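Local coordinates for DUF3218 domain-containing protein (Pseudomonas aeruginosa, PDB 2IGS), which is of unknown function but belongs to the DUF3218 family and probably has a lysozyme-like fold, at residues 37-42 / 102-107; 118-122 / 210-214; 128-132 / 201-207; 131-135 / 194-198; 142-148 / 183-187. All coordinates share one frame. Numbering follows the deposited sequence.

Contact 1 of 5, residues 37-42 / 102-107; sequences QTIEAW and MAQNLD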
# COMPACT_ATOMS: atom_id res chain seq x y z
N GLN F 37 28.33 -32.00 -6.77
CA GLN F 37 27.17 -31.61 -7.57
C GLN F 37 26.36 -32.80 -8.09
O GLN F 37 25.13 -32.74 -8.15
CB GLN F 37 27.57 -30.70 -8.73
CG GLN F 37 28.22 -29.37 -8.32
CD GLN F 37 29.74 -29.40 -8.35
OE1 GLN F 37 30.37 -30.39 -7.96
NE2 GLN F 37 30.34 -28.31 -8.82
N THR F 38 27.06 -33.87 -8.45
CA THR F 38 26.41 -35.08 -8.99
C THR F 38 25.58 -35.83 -7.93
O THR F 38 24.42 -36.19 -8.20
CB THR F 38 27.45 -36.02 -9.64
OG1 THR F 38 28.14 -35.31 -10.67
CG2 THR F 38 26.77 -37.22 -10.26
N ILE F 39 26.15 -36.05 -6.74
CA ILE F 39 25.40 -36.63 -5.62
C ILE F 39 24.18 -35.75 -5.28
O ILE F 39 23.05 -36.27 -5.17
CB ILE F 39 26.26 -36.85 -4.33
CG1 ILE F 39 27.47 -37.76 -4.59
CG2 ILE F 39 25.41 -37.44 -3.22
CD1 ILE F 39 28.70 -37.49 -3.69
N GLU F 40 24.41 -34.44 -5.13
CA GLU F 40 23.36 -33.50 -4.76
C GLU F 40 22.22 -33.44 -5.79
O GLU F 40 21.06 -33.45 -5.41
CB GLU F 40 23.94 -32.09 -4.50
CG GLU F 40 22.88 -31.14 -3.97
CD GLU F 40 23.39 -29.76 -3.61
OE1 GLU F 40 24.61 -29.53 -3.70
OE2 GLU F 40 22.56 -28.89 -3.28
N ALA F 41 22.57 -33.36 -7.07
CA ALA F 41 21.56 -33.36 -8.15
C ALA F 41 20.69 -34.62 -8.12
O ALA F 41 19.46 -34.55 -8.21
CB ALA F 41 22.26 -33.23 -9.52
N TRP F 42 21.31 -35.79 -7.99
CA TRP F 42 20.58 -37.06 -8.10
C TRP F 42 19.90 -37.48 -6.78
O TRP F 42 19.09 -38.40 -6.76
CB TRP F 42 21.49 -38.15 -8.69
CG TRP F 42 21.73 -37.95 -10.20
CD1 TRP F 42 20.94 -37.23 -11.07
CD2 TRP F 42 22.78 -38.53 -10.99
NE1 TRP F 42 21.44 -37.32 -12.36
CE2 TRP F 42 22.58 -38.09 -12.33
CE3 TRP F 42 23.89 -39.35 -10.70
CZ2 TRP F 42 23.45 -38.45 -13.38
CZ3 TRP F 42 24.75 -39.72 -11.74
CH2 TRP F 42 24.51 -39.27 -13.07
N MSE F 102 25.12 -30.67 -15.63
CA MSE F 102 24.48 -30.71 -14.33
C MSE F 102 25.21 -29.92 -13.26
O MSE F 102 24.57 -29.29 -12.44
CB MSE F 102 24.29 -32.13 -13.84
CG MSE F 102 23.11 -32.82 -14.43
SE MSE F 102 22.41 -34.22 -13.31
CE MSE F 102 24.04 -34.89 -12.50
N ALA F 103 26.54 -29.96 -13.28
CA ALA F 103 27.34 -29.27 -12.27
C ALA F 103 27.15 -27.77 -12.42
O ALA F 103 26.88 -27.09 -11.44
CB ALA F 103 28.82 -29.65 -12.41
N GLN F 104 27.27 -27.28 -13.65
CA GLN F 104 27.12 -25.87 -13.98
C GLN F 104 25.70 -25.36 -13.71
O GLN F 104 25.52 -24.28 -13.14
CB GLN F 104 27.53 -25.60 -15.44
CG GLN F 104 29.04 -25.75 -15.69
CD GLN F 104 29.44 -25.82 -17.17
OE1 GLN F 104 28.61 -26.10 -18.05
NE2 GLN F 104 30.72 -25.56 -17.45
N ASN F 105 24.70 -26.15 -14.10
CA ASN F 105 23.31 -25.74 -13.90
C ASN F 105 22.92 -25.67 -12.42
O ASN F 105 22.33 -24.68 -11.98
CB ASN F 105 22.34 -26.57 -14.76
CG ASN F 105 22.45 -26.21 -16.26
OD1 ASN F 105 22.65 -25.04 -16.61
ND2 ASN F 105 22.34 -27.21 -17.14
N LEU F 106 23.32 -26.70 -11.67
CA LEU F 106 23.15 -26.75 -10.22
C LEU F 106 23.81 -25.60 -9.47
O LEU F 106 23.23 -25.07 -8.50
CB LEU F 106 23.67 -28.07 -9.68
CG LEU F 106 23.07 -28.76 -8.44
CD1 LEU F 106 24.12 -29.10 -7.40
CD2 LEU F 106 21.83 -28.09 -7.82
N ASP F 107 25.02 -25.22 -9.88
CA ASP F 107 25.68 -24.09 -9.22
C ASP F 107 25.01 -22.75 -9.54
O ASP F 107 24.93 -21.87 -8.68
CB ASP F 107 27.19 -24.10 -9.48
CG ASP F 107 27.90 -25.27 -8.80
OD1 ASP F 107 27.34 -25.83 -7.81
OD2 ASP F 107 29.00 -25.65 -9.24

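Contact 2 of 5, residues 118-122 / 210-214; sequences LDRFK and LLAYF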
# COMPACT_ATOMS: atom_id res chain seq x y z
N LEU F 118 15.36 -25.81 -3.43
CA LEU F 118 14.47 -26.94 -3.69
C LEU F 118 13.02 -26.51 -3.78
O LEU F 118 12.19 -27.24 -4.34
CB LEU F 118 14.60 -27.98 -2.56
CG LEU F 118 15.59 -29.15 -2.61
CD1 LEU F 118 15.20 -30.10 -1.49
CD2 LEU F 118 15.65 -29.91 -3.98
N ASP F 119 12.71 -25.36 -3.18
CA ASP F 119 11.33 -24.89 -3.15
C ASP F 119 10.84 -24.55 -4.54
O ASP F 119 9.63 -24.60 -4.80
CB ASP F 119 11.13 -23.72 -2.17
CG ASP F 119 10.56 -24.17 -0.83
OD1 ASP F 119 10.45 -25.38 -0.61
OD2 ASP F 119 10.21 -23.33 0.01
N ARG F 120 11.77 -24.19 -5.43
CA ARG F 120 11.45 -23.94 -6.83
C ARG F 120 10.83 -25.16 -7.53
O ARG F 120 10.03 -25.00 -8.45
CB ARG F 120 12.69 -23.46 -7.61
CG ARG F 120 12.92 -21.95 -7.58
CD ARG F 120 11.87 -21.20 -8.41
NE ARG F 120 12.32 -20.86 -9.76
CZ ARG F 120 11.50 -20.49 -10.75
NH1 ARG F 120 10.19 -20.43 -10.56
NH2 ARG F 120 12.00 -20.19 -11.94
N PHE F 121 11.19 -26.35 -7.07
CA PHE F 121 10.79 -27.62 -7.74
C PHE F 121 9.47 -28.19 -7.25
O PHE F 121 9.07 -29.28 -7.68
CB PHE F 121 11.88 -28.70 -7.60
CG PHE F 121 13.25 -28.28 -8.05
CD1 PHE F 121 13.43 -27.58 -9.25
CD2 PHE F 121 14.37 -28.62 -7.29
CE1 PHE F 121 14.72 -27.19 -9.66
CE2 PHE F 121 15.67 -28.23 -7.69
CZ PHE F 121 15.85 -27.51 -8.88
N LYS F 122 8.81 -27.48 -6.34
CA LYS F 122 7.59 -27.99 -5.72
C LYS F 122 6.32 -27.54 -6.44
O LYS F 122 6.36 -26.67 -7.33
CB LYS F 122 7.56 -27.62 -4.25
CG LYS F 122 8.70 -28.24 -3.47
CD LYS F 122 8.68 -27.88 -2.02
CE LYS F 122 9.82 -28.54 -1.29
NZ LYS F 122 10.06 -27.86 0.03
N LEU F 210 15.77 -30.99 -15.68
CA LEU F 210 15.22 -30.15 -14.61
C LEU F 210 16.15 -28.98 -14.26
O LEU F 210 15.72 -27.84 -14.15
CB LEU F 210 14.92 -30.98 -13.35
CG LEU F 210 14.33 -30.22 -12.15
CD1 LEU F 210 12.85 -29.86 -12.39
CD2 LEU F 210 14.47 -31.02 -10.86
N LEU F 211 17.42 -29.31 -14.06
CA LEU F 211 18.42 -28.32 -13.70
C LEU F 211 18.75 -27.38 -14.86
O LEU F 211 18.97 -26.21 -14.64
CB LEU F 211 19.70 -29.04 -13.22
CG LEU F 211 19.55 -29.84 -11.92
CD1 LEU F 211 20.84 -30.56 -11.57
CD2 LEU F 211 19.07 -28.95 -10.77
N ALA F 212 18.76 -27.90 -16.09
CA ALA F 212 19.01 -27.04 -17.25
C ALA F 212 17.97 -25.93 -17.41
O ALA F 212 18.30 -24.76 -17.60
CB ALA F 212 19.06 -27.90 -18.54
N TYR F 213 16.71 -26.35 -17.36
CA TYR F 213 15.53 -25.48 -17.41
C TYR F 213 15.58 -24.46 -16.28
O TYR F 213 15.59 -23.26 -16.52
CB TYR F 213 14.30 -26.37 -17.28
CG TYR F 213 12.98 -25.63 -17.21
CD1 TYR F 213 12.35 -25.19 -18.37
CD2 TYR F 213 12.32 -25.45 -15.99
CE1 TYR F 213 11.13 -24.52 -18.32
CE2 TYR F 213 11.08 -24.78 -15.93
CZ TYR F 213 10.49 -24.32 -17.10
OH TYR F 213 9.28 -23.65 -17.07
N PHE F 214 15.64 -24.94 -15.04
CA PHE F 214 15.57 -24.05 -13.88
C PHE F 214 16.78 -23.15 -13.70
O PHE F 214 16.73 -22.18 -12.96
CB PHE F 214 15.25 -24.82 -12.59
CG PHE F 214 13.77 -24.97 -12.35
CD1 PHE F 214 13.00 -23.87 -11.99
CD2 PHE F 214 13.15 -26.19 -12.55
CE1 PHE F 214 11.63 -24.00 -11.79
CE2 PHE F 214 11.79 -26.33 -12.35
CZ PHE F 214 11.03 -25.24 -11.96
O HOH W 1 14.45 -20.77 -12.14

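Contact 3 of 5, residues 128-132 / 201-207; sequences YPTDV and LRYTTAV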
# COMPACT_ATOMS: atom_id res chain seq x y z
N TYR F 128 7.05 -37.92 -9.56
CA TYR F 128 8.29 -38.57 -10.02
C TYR F 128 9.10 -37.71 -10.99
O TYR F 128 8.52 -36.91 -11.73
CB TYR F 128 7.95 -39.93 -10.63
CG TYR F 128 7.26 -40.79 -9.60
CD1 TYR F 128 7.98 -41.36 -8.56
CD2 TYR F 128 5.89 -40.95 -9.63
CE1 TYR F 128 7.36 -42.11 -7.59
CE2 TYR F 128 5.24 -41.70 -8.65
CZ TYR F 128 5.99 -42.26 -7.63
OH TYR F 128 5.36 -43.02 -6.67
N PRO F 129 10.45 -37.85 -10.99
CA PRO F 129 11.22 -36.92 -11.82
C PRO F 129 10.99 -37.14 -13.31
O PRO F 129 11.16 -36.23 -14.10
CB PRO F 129 12.68 -37.21 -11.43
CG PRO F 129 12.66 -38.61 -10.93
CD PRO F 129 11.32 -38.79 -10.27
N THR F 130 10.59 -38.36 -13.67
CA THR F 130 10.35 -38.73 -15.04
C THR F 130 8.90 -38.53 -15.47
O THR F 130 8.51 -38.94 -16.56
CB THR F 130 10.68 -40.21 -15.26
OG1 THR F 130 10.00 -40.98 -14.26
CG2 THR F 130 12.20 -40.44 -15.13
N ASP F 131 8.08 -37.92 -14.62
CA ASP F 131 6.66 -37.78 -14.95
C ASP F 131 6.48 -36.85 -16.17
O ASP F 131 7.24 -35.86 -16.37
CB ASP F 131 5.84 -37.27 -13.75
CG ASP F 131 5.34 -38.39 -12.83
OD1 ASP F 131 5.31 -39.57 -13.23
OD2 ASP F 131 4.98 -38.10 -11.67
N VAL F 132 5.50 -37.21 -16.99
CA VAL F 132 5.05 -36.38 -18.10
C VAL F 132 3.54 -36.20 -17.98
O VAL F 132 2.77 -37.17 -17.88
CB VAL F 132 5.47 -36.95 -19.48
CG1 VAL F 132 5.09 -35.99 -20.62
CG2 VAL F 132 6.98 -37.23 -19.50
N LEU F 201 12.70 -40.83 -21.09
CA LEU F 201 13.27 -40.20 -19.90
C LEU F 201 13.72 -41.23 -18.88
O LEU F 201 13.10 -42.28 -18.73
CB LEU F 201 12.32 -39.20 -19.24
CG LEU F 201 12.18 -37.79 -19.82
CD1 LEU F 201 11.31 -36.95 -18.91
CD2 LEU F 201 13.55 -37.10 -20.04
N ARG F 202 14.82 -40.92 -18.21
CA ARG F 202 15.23 -41.69 -17.03
C ARG F 202 15.41 -40.76 -15.86
O ARG F 202 15.47 -39.55 -16.05
CB ARG F 202 16.47 -42.55 -17.31
CG ARG F 202 16.16 -43.81 -18.15
CD ARG F 202 17.34 -44.20 -19.00
NE ARG F 202 18.56 -43.65 -18.43
CZ ARG F 202 19.46 -42.93 -19.10
NH1 ARG F 202 19.33 -42.69 -20.40
NH2 ARG F 202 20.52 -42.47 -18.44
N TYR F 203 15.46 -41.33 -14.65
CA TYR F 203 15.56 -40.58 -13.41
C TYR F 203 16.70 -39.57 -13.52
O TYR F 203 16.53 -38.39 -13.25
CB TYR F 203 15.82 -41.59 -12.27
CG TYR F 203 16.11 -41.03 -10.89
CD1 TYR F 203 17.36 -40.49 -10.58
CD2 TYR F 203 15.16 -41.13 -9.89
CE1 TYR F 203 17.63 -40.02 -9.27
CE2 TYR F 203 15.43 -40.68 -8.60
CZ TYR F 203 16.65 -40.12 -8.29
OH TYR F 203 16.89 -39.67 -7.01
N THR F 204 17.84 -40.08 -13.96
CA THR F 204 19.09 -39.36 -14.09
C THR F 204 19.05 -38.23 -15.15
O THR F 204 19.56 -37.12 -14.92
CB THR F 204 20.15 -40.44 -14.34
OG1 THR F 204 21.26 -40.32 -13.45
CG2 THR F 204 20.55 -40.59 -15.77
N THR F 205 18.43 -38.50 -16.30
CA THR F 205 18.34 -37.53 -17.40
C THR F 205 17.18 -36.53 -17.24
O THR F 205 17.25 -35.40 -17.75
CB THR F 205 18.18 -38.22 -18.76
OG1 THR F 205 17.12 -39.18 -18.66
CG2 THR F 205 19.49 -38.91 -19.23
N ALA F 206 16.12 -36.96 -16.57
CA ALA F 206 15.05 -36.05 -16.09
C ALA F 206 15.60 -35.00 -15.12
O ALA F 206 15.20 -33.84 -15.17
CB ALA F 206 13.95 -36.82 -15.41
N VAL F 207 16.52 -35.40 -14.23
CA VAL F 207 17.11 -34.43 -13.31
C VAL F 207 18.04 -33.47 -14.08
O VAL F 207 18.08 -32.29 -13.76
CB VAL F 207 17.86 -35.09 -12.12
CG1 VAL F 207 18.67 -34.05 -11.37
CG2 VAL F 207 16.90 -35.86 -11.18

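Contact 4 of 5, residues 131-135 / 194-198; sequences DVGFS and FNTIK. With ACY (acetic acid), chain V.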
# COMPACT_ATOMS: atom_id res chain seq x y z
N ASP F 131 8.08 -37.92 -14.62
CA ASP F 131 6.66 -37.78 -14.95
C ASP F 131 6.48 -36.85 -16.17
O ASP F 131 7.24 -35.86 -16.37
CB ASP F 131 5.84 -37.27 -13.75
CG ASP F 131 5.34 -38.39 -12.83
OD1 ASP F 131 5.31 -39.57 -13.23
OD2 ASP F 131 4.98 -38.10 -11.67
N VAL F 132 5.50 -37.21 -16.99
CA VAL F 132 5.05 -36.38 -18.10
C VAL F 132 3.54 -36.20 -17.98
O VAL F 132 2.77 -37.17 -17.88
CB VAL F 132 5.47 -36.95 -19.48
CG1 VAL F 132 5.09 -35.99 -20.62
CG2 VAL F 132 6.98 -37.23 -19.50
N GLY F 133 3.14 -34.94 -17.93
CA GLY F 133 1.75 -34.59 -17.74
C GLY F 133 1.40 -33.35 -18.54
O GLY F 133 2.13 -32.99 -19.47
N PHE F 134 0.31 -32.70 -18.15
CA PHE F 134 -0.18 -31.53 -18.86
C PHE F 134 0.08 -30.21 -18.14
O PHE F 134 -0.10 -30.09 -16.92
CB PHE F 134 -1.68 -31.68 -19.10
CG PHE F 134 -2.04 -32.84 -20.00
CD1 PHE F 134 -2.52 -34.03 -19.46
CD2 PHE F 134 -1.92 -32.74 -21.38
CE1 PHE F 134 -2.85 -35.11 -20.29
CE2 PHE F 134 -2.26 -33.77 -22.20
CZ PHE F 134 -2.73 -34.97 -21.66
N SER F 135 0.50 -29.20 -18.91
CA SER F 135 0.49 -27.86 -18.40
C SER F 135 -0.97 -27.45 -18.14
O SER F 135 -1.92 -28.08 -18.61
CB SER F 135 1.21 -26.89 -19.34
OG SER F 135 0.46 -26.62 -20.51
N PHE F 194 4.55 -36.59 -26.73
CA PHE F 194 4.21 -36.91 -25.35
C PHE F 194 4.84 -38.25 -24.96
O PHE F 194 5.49 -38.38 -23.91
CB PHE F 194 2.68 -36.96 -25.19
CG PHE F 194 2.20 -37.12 -23.77
CD1 PHE F 194 2.53 -38.25 -23.02
CD2 PHE F 194 1.37 -36.17 -23.20
CE1 PHE F 194 2.07 -38.40 -21.72
CE2 PHE F 194 0.88 -36.32 -21.91
CZ PHE F 194 1.24 -37.44 -21.17
N ASN F 195 4.67 -39.24 -25.82
CA ASN F 195 5.08 -40.61 -25.50
C ASN F 195 6.53 -41.02 -25.76
O ASN F 195 7.06 -41.86 -25.03
CB ASN F 195 4.05 -41.60 -25.98
CG ASN F 195 2.82 -41.54 -25.11
OD1 ASN F 195 2.91 -41.80 -23.91
ND2 ASN F 195 1.69 -41.09 -25.66
N THR F 196 7.14 -40.37 -26.75
CA THR F 196 8.59 -40.37 -26.95
C THR F 196 9.34 -39.86 -25.72
O THR F 196 10.32 -40.47 -25.27
CB THR F 196 9.01 -39.45 -28.14
OG1 THR F 196 8.35 -39.88 -29.31
CG2 THR F 196 10.49 -39.53 -28.40
N ILE F 197 8.89 -38.73 -25.20
CA ILE F 197 9.54 -38.07 -24.07
C ILE F 197 9.37 -38.93 -22.83
O ILE F 197 10.34 -39.24 -22.14
CB ILE F 197 9.01 -36.61 -23.83
CG1 ILE F 197 9.43 -35.70 -25.00
CG2 ILE F 197 9.53 -36.08 -22.49
CD1 ILE F 197 8.88 -34.25 -24.92
N LYS F 198 8.14 -39.37 -22.61
CA LYS F 198 7.84 -40.25 -21.53
C LYS F 198 8.73 -41.49 -21.53
O LYS F 198 9.38 -41.80 -20.53
CB LYS F 198 6.39 -40.67 -21.63
CG LYS F 198 5.81 -40.95 -20.30
CD LYS F 198 4.99 -42.20 -20.37
CE LYS F 198 4.06 -42.31 -19.20
NZ LYS F 198 4.63 -41.97 -17.90
C ACY V . -1.34 -22.82 -21.09
O ACY V . -0.71 -23.68 -20.37
OXT ACY V . -2.58 -22.52 -21.02
CH3 ACY V . -0.57 -22.07 -22.14
O HOH W 2 4.07 -39.29 -15.78

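Contact 5 of 5, residues 142-148 / 183-187; sequences ISQESGL and LRLDA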
# COMPACT_ATOMS: atom_id res chain seq x y z
N ILE F 142 -7.10 -28.10 -17.39
CA ILE F 142 -6.42 -28.42 -18.62
C ILE F 142 -7.37 -27.93 -19.74
O ILE F 142 -8.58 -28.14 -19.68
CB ILE F 142 -6.06 -29.95 -18.69
CG1 ILE F 142 -5.09 -30.35 -17.55
CG2 ILE F 142 -5.47 -30.34 -20.06
CD1 ILE F 142 -4.91 -31.90 -17.34
N SER F 143 -6.83 -27.22 -20.73
CA SER F 143 -7.61 -26.77 -21.89
C SER F 143 -6.82 -27.17 -23.12
O SER F 143 -5.71 -27.69 -22.98
CB SER F 143 -7.78 -25.25 -21.87
OG SER F 143 -6.59 -24.62 -22.32
N GLN F 144 -7.36 -26.93 -24.32
CA GLN F 144 -6.62 -27.25 -25.53
C GLN F 144 -5.45 -26.35 -25.79
O GLN F 144 -4.72 -26.56 -26.73
CB GLN F 144 -7.50 -27.38 -26.80
CG GLN F 144 -8.96 -27.02 -26.68
CD GLN F 144 -9.78 -27.65 -27.81
OE1 GLN F 144 -9.23 -28.09 -28.83
NE2 GLN F 144 -11.09 -27.68 -27.65
N GLU F 145 -5.25 -25.34 -24.93
CA GLU F 145 -4.04 -24.53 -24.98
C GLU F 145 -2.91 -25.17 -24.20
O GLU F 145 -1.77 -24.74 -24.34
CB GLU F 145 -4.29 -23.12 -24.43
CG GLU F 145 -5.05 -22.17 -25.37
CD GLU F 145 -4.32 -21.89 -26.68
OE1 GLU F 145 -3.10 -22.13 -26.77
OE2 GLU F 145 -4.97 -21.42 -27.63
N SER F 146 -3.23 -26.15 -23.35
CA SER F 146 -2.22 -26.87 -22.57
C SER F 146 -1.27 -27.70 -23.42
O SER F 146 -1.61 -28.14 -24.53
CB SER F 146 -2.89 -27.81 -21.55
OG SER F 146 -3.62 -27.08 -20.59
N GLY F 147 -0.07 -27.92 -22.89
CA GLY F 147 0.93 -28.78 -23.52
C GLY F 147 1.57 -29.67 -22.49
O GLY F 147 0.92 -30.09 -21.54
N LEU F 148 2.85 -29.93 -22.67
CA LEU F 148 3.60 -30.86 -21.83
C LEU F 148 4.16 -30.21 -20.57
O LEU F 148 4.84 -29.18 -20.62
CB LEU F 148 4.78 -31.40 -22.64
CG LEU F 148 4.70 -32.70 -23.45
CD1 LEU F 148 3.35 -33.34 -23.34
CD2 LEU F 148 5.15 -32.50 -24.90
N LEU F 183 4.57 -26.99 -27.72
CA LEU F 183 3.60 -27.83 -28.44
C LEU F 183 2.23 -27.89 -27.74
O LEU F 183 2.15 -28.23 -26.55
CB LEU F 183 4.19 -29.22 -28.72
CG LEU F 183 3.43 -30.06 -29.76
CD1 LEU F 183 3.75 -29.58 -31.16
CD2 LEU F 183 3.81 -31.54 -29.61
N ARG F 184 1.17 -27.55 -28.47
CA ARG F 184 -0.22 -27.60 -27.95
C ARG F 184 -0.76 -29.04 -28.03
O ARG F 184 -0.36 -29.80 -28.91
CB ARG F 184 -1.14 -26.61 -28.70
CG ARG F 184 -0.90 -25.14 -28.33
CD ARG F 184 -1.35 -24.11 -29.38
NE ARG F 184 -0.48 -22.93 -29.33
CZ ARG F 184 -0.81 -21.68 -29.67
NH1 ARG F 184 -2.03 -21.39 -30.10
NH2 ARG F 184 0.09 -20.72 -29.58
N LEU F 185 -1.65 -29.40 -27.11
CA LEU F 185 -2.15 -30.79 -27.02
C LEU F 185 -3.02 -31.26 -28.20
O LEU F 185 -3.26 -32.47 -28.36
CB LEU F 185 -2.78 -31.10 -25.66
CG LEU F 185 -4.04 -30.38 -25.19
CD1 LEU F 185 -5.22 -30.57 -26.15
CD2 LEU F 185 -4.39 -30.91 -23.83
N ASP F 186 -3.49 -30.33 -29.02
CA ASP F 186 -4.25 -30.70 -30.20
C ASP F 186 -3.39 -30.75 -31.46
O ASP F 186 -3.91 -30.97 -32.55
CB ASP F 186 -5.51 -29.82 -30.37
CG ASP F 186 -5.19 -28.32 -30.50
OD1 ASP F 186 -4.01 -27.93 -30.59
OD2 ASP F 186 -6.16 -27.52 -30.55
N ALA F 187 -2.08 -30.57 -31.31
CA ALA F 187 -1.13 -30.77 -32.41
C ALA F 187 -1.12 -32.22 -32.93
O ALA F 187 -1.29 -33.15 -32.14
CB ALA F 187 0.29 -30.33 -32.01
O HOH W 3 4.26 -28.62 -24.85

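Contact 1 of 5, residues 37-42 / 102-107
Met102, Gln37 and Leu106 bury most of this contact between two helices. Met102 is a selenomethionine, and it reaches across to the indole of Trp42. Its CE lies 3.8 Å from the centroid of the Trp42 five-membered ring, over the face, a CH-pi contact. Its SE is 4.1 Å from the same centroid and oblique, so the pair is a Met-aromatic contact. CE of Met102 also packs on CB of Ala41 at 3.8 Å. Gln37 lies against the other helix, with its CB 3.8 Å from Ala103 CA. The far end of the side chain makes a hydrogen bond, from Gln37 NE2 to Asp107 OD2 at 3.0 Å. Leu106 fills the space between, its CD1 4.0 Å from Gln37 CB and 3.8 Å from Glu40 OE1. Glu40 itself is held by Lys110 and Tyr117. The two short helical segments cross at 70°, with their axes 9.4 Å apart. Helix 203-216 packs on Ala41 and Met102, and helix 12-27 on Thr38 and Trp42, within the helical bundle.

Contact 2 of 5, residues 118-122 / 210-214
The ring of Phe121 is the main bump here. It projects from a 3-10 turn into a hollow lined by Leu210, Leu211 and Phe214 on one helix. Leu210 makes one wall: its CD2 sits 3.9 Å from the centroid of the Phe121 ring, over the face, as a CH-pi contact. Phe214 makes another, with the edge of Phe121 meeting its face in a T-shaped pair, centroids 5.1 Å apart and planes at 74°. The closest atoms of that pair are Phe121 CE1 and Phe214 CD2, at 3.4 Å. At the tip, Phe121 CZ touches Leu211 CD2 at 4.0 Å. This is a helix-bundle core contact, in which the loop after helix 87-113 folds back onto helix 203-216. Leu48 of helix 35-48 also packs on Phe121, and Ile109 of helix 87-113 touches both Leu211 and Phe214. In the conformer given here, the face of the Arg120 guanidinium meets the edge of the Phe214 ring, with Arg120 CZ 3.7 Å from Phe214 CE1. A water bridges the two segments there: it accepts from Arg120 NH2 at 2.5 Å and donates to Phe214 O at 2.8 Å. Asp119, next to Arg120, makes a hydrogen bond to Ala138 of a second subunit.

Contact 3 of 5, residues 128-132 / 201-207
Apolar packing joins these segments. Pro129 sits on the start of the helix, with its CG 3.7 Å from Tyr203 CD2 and its CB 4.2 Å from Ala206 CB. Pro129 CB also reaches Val207 CG2 at 4.4 Å. Thr130 contributes its methyl group: Thr130 CG2 lies 3.3 Å from Arg202 C and 3.4 Å from Tyr203 N, so it rests on the backbone at the helix N terminus. Further along, Val132 CG2 is 4.4 Å from Leu201 CD1. The closest approach is Pro129 O to Ala206 CB, a tight packing contact at 3.1 Å. That carbonyl takes a hydrogen bond from Ser151. The motif is a type I beta turn, Tyr128 to Asp131, set against a helix start with Arg202 at the N-cap position. Helix 190-200 ends just before this point and helix 203-216 begins, so the turn faces the junction of two helices. Hydrogen bonds within each segment shape the two partners. Asp131 N bonds to Tyr128 O at 3.1 Å to close the turn, and Tyr128 N bonds to Asp131 OD2 at 3.0 Å. Across from it, Arg202 N bonds to Thr205 OG1 at 2.9 Å. Separately, Tyr203 OH bonds to Trp42 O on helix 35-48.

Contact 4 of 5, residues 131-135 / 194-198
This is a strand-on-helix contact, in which an outer strand of a small antiparallel sheet packs against helix 190-200. The short segments run at 145° to each other, with axes 9.2 Å apart. Val132 is the centre. Its CB points toward the helix, and its two methyl groups meet different residues. Val132 CG1 lies over the face of the Phe194 ring, 4.1 Å from the centroid, as a CH-pi contact. Val132 CG2 is 4.1 Å from Ile197 CG2 and 3.7 Å from Lys198 CA. The Phe194 ring also touches the strand backbone, with CZ of Phe194 3.6 Å from Val132 O. Further along, Phe134 CZ meets Phe194 CE2 at 3.9 Å. These two rings are oblique, with centroids 5.6 Å apart and planes at 53°. Water 2 links the polar edge. It donates to Asp131 OD1 and accepts from Val132 N, both at 2.8 Å, and it accepts a weak bond from Lys198 NZ at 3.5 Å. At the far end, Ser135 OG gives a hydrogen bond to O of an acetic acid molecule at 3.2 Å; the same OG also pairs with Gly147 N. The acetic acid probably came from the crystallisation liquor. The strand pairs through Gly133 with Leu149 of strand 148-150. Leu148 of that strand also packs on Phe194 and Ile197, so helix 190-200 packs against both strands.

Contact 5 of 5, residues 142-148 / 183-187
Leu183 comes first. Leu183 O lies 3.3 Å from Gly147 CA, a CA-H...O contact. A CB on residue 147 would clash with that carbonyl. Water 3 donates to Leu183 O at 2.7 Å and accepts from Leu148 N at 2.9 Å. Arg184 follows, with its NH1 3.6 Å from Glu145 OE1 in the conformer given. This salt bridge is a matter of charge alone, since the oxygen lies well out of the guanidinium plane. The stronger partner of Glu145 OE1 is Arg157, with which it forms a salt bridge. Leu185 buries the largest area. Its N gives a hydrogen bond to Ser146 O at 2.9 Å. Its CD2 meets Ile142 CG2 at 4.0 Å, and its CD1 meets Gln144 CA at 3.7 Å. Asp186 then lies beside Gln144. Both segments contain type I beta turns, Ser143 to Ser146 and Arg184 to Ala187; an ST turn at Ser143 backs the first. The two loops meet beside the small sheet, with Phe134 of strand 132-134 and Phe190 of helix 190-200 both packing on Leu185.

From the N terminus, contact 1 closes first and joins helix 35-48 to helix 87-113. Contact 2 opens only after that, at residues 118-122, and closes a long loop on helix 203-216. Contacts 3, 4 and 5 all nest inside it. Contacts 3 and 4 start from the same place and share Asp131 and Val132; contact 3 leads to the start of helix 203-216, contact 4 to helix 190-200. Contact 5 nests within both loops and ties two surface turns beside the sheet. Helix 203-216 serves contacts 2 and 3 and also touches contact 1. Contacts 1 and 5 lie on opposite sides of the chain's centre.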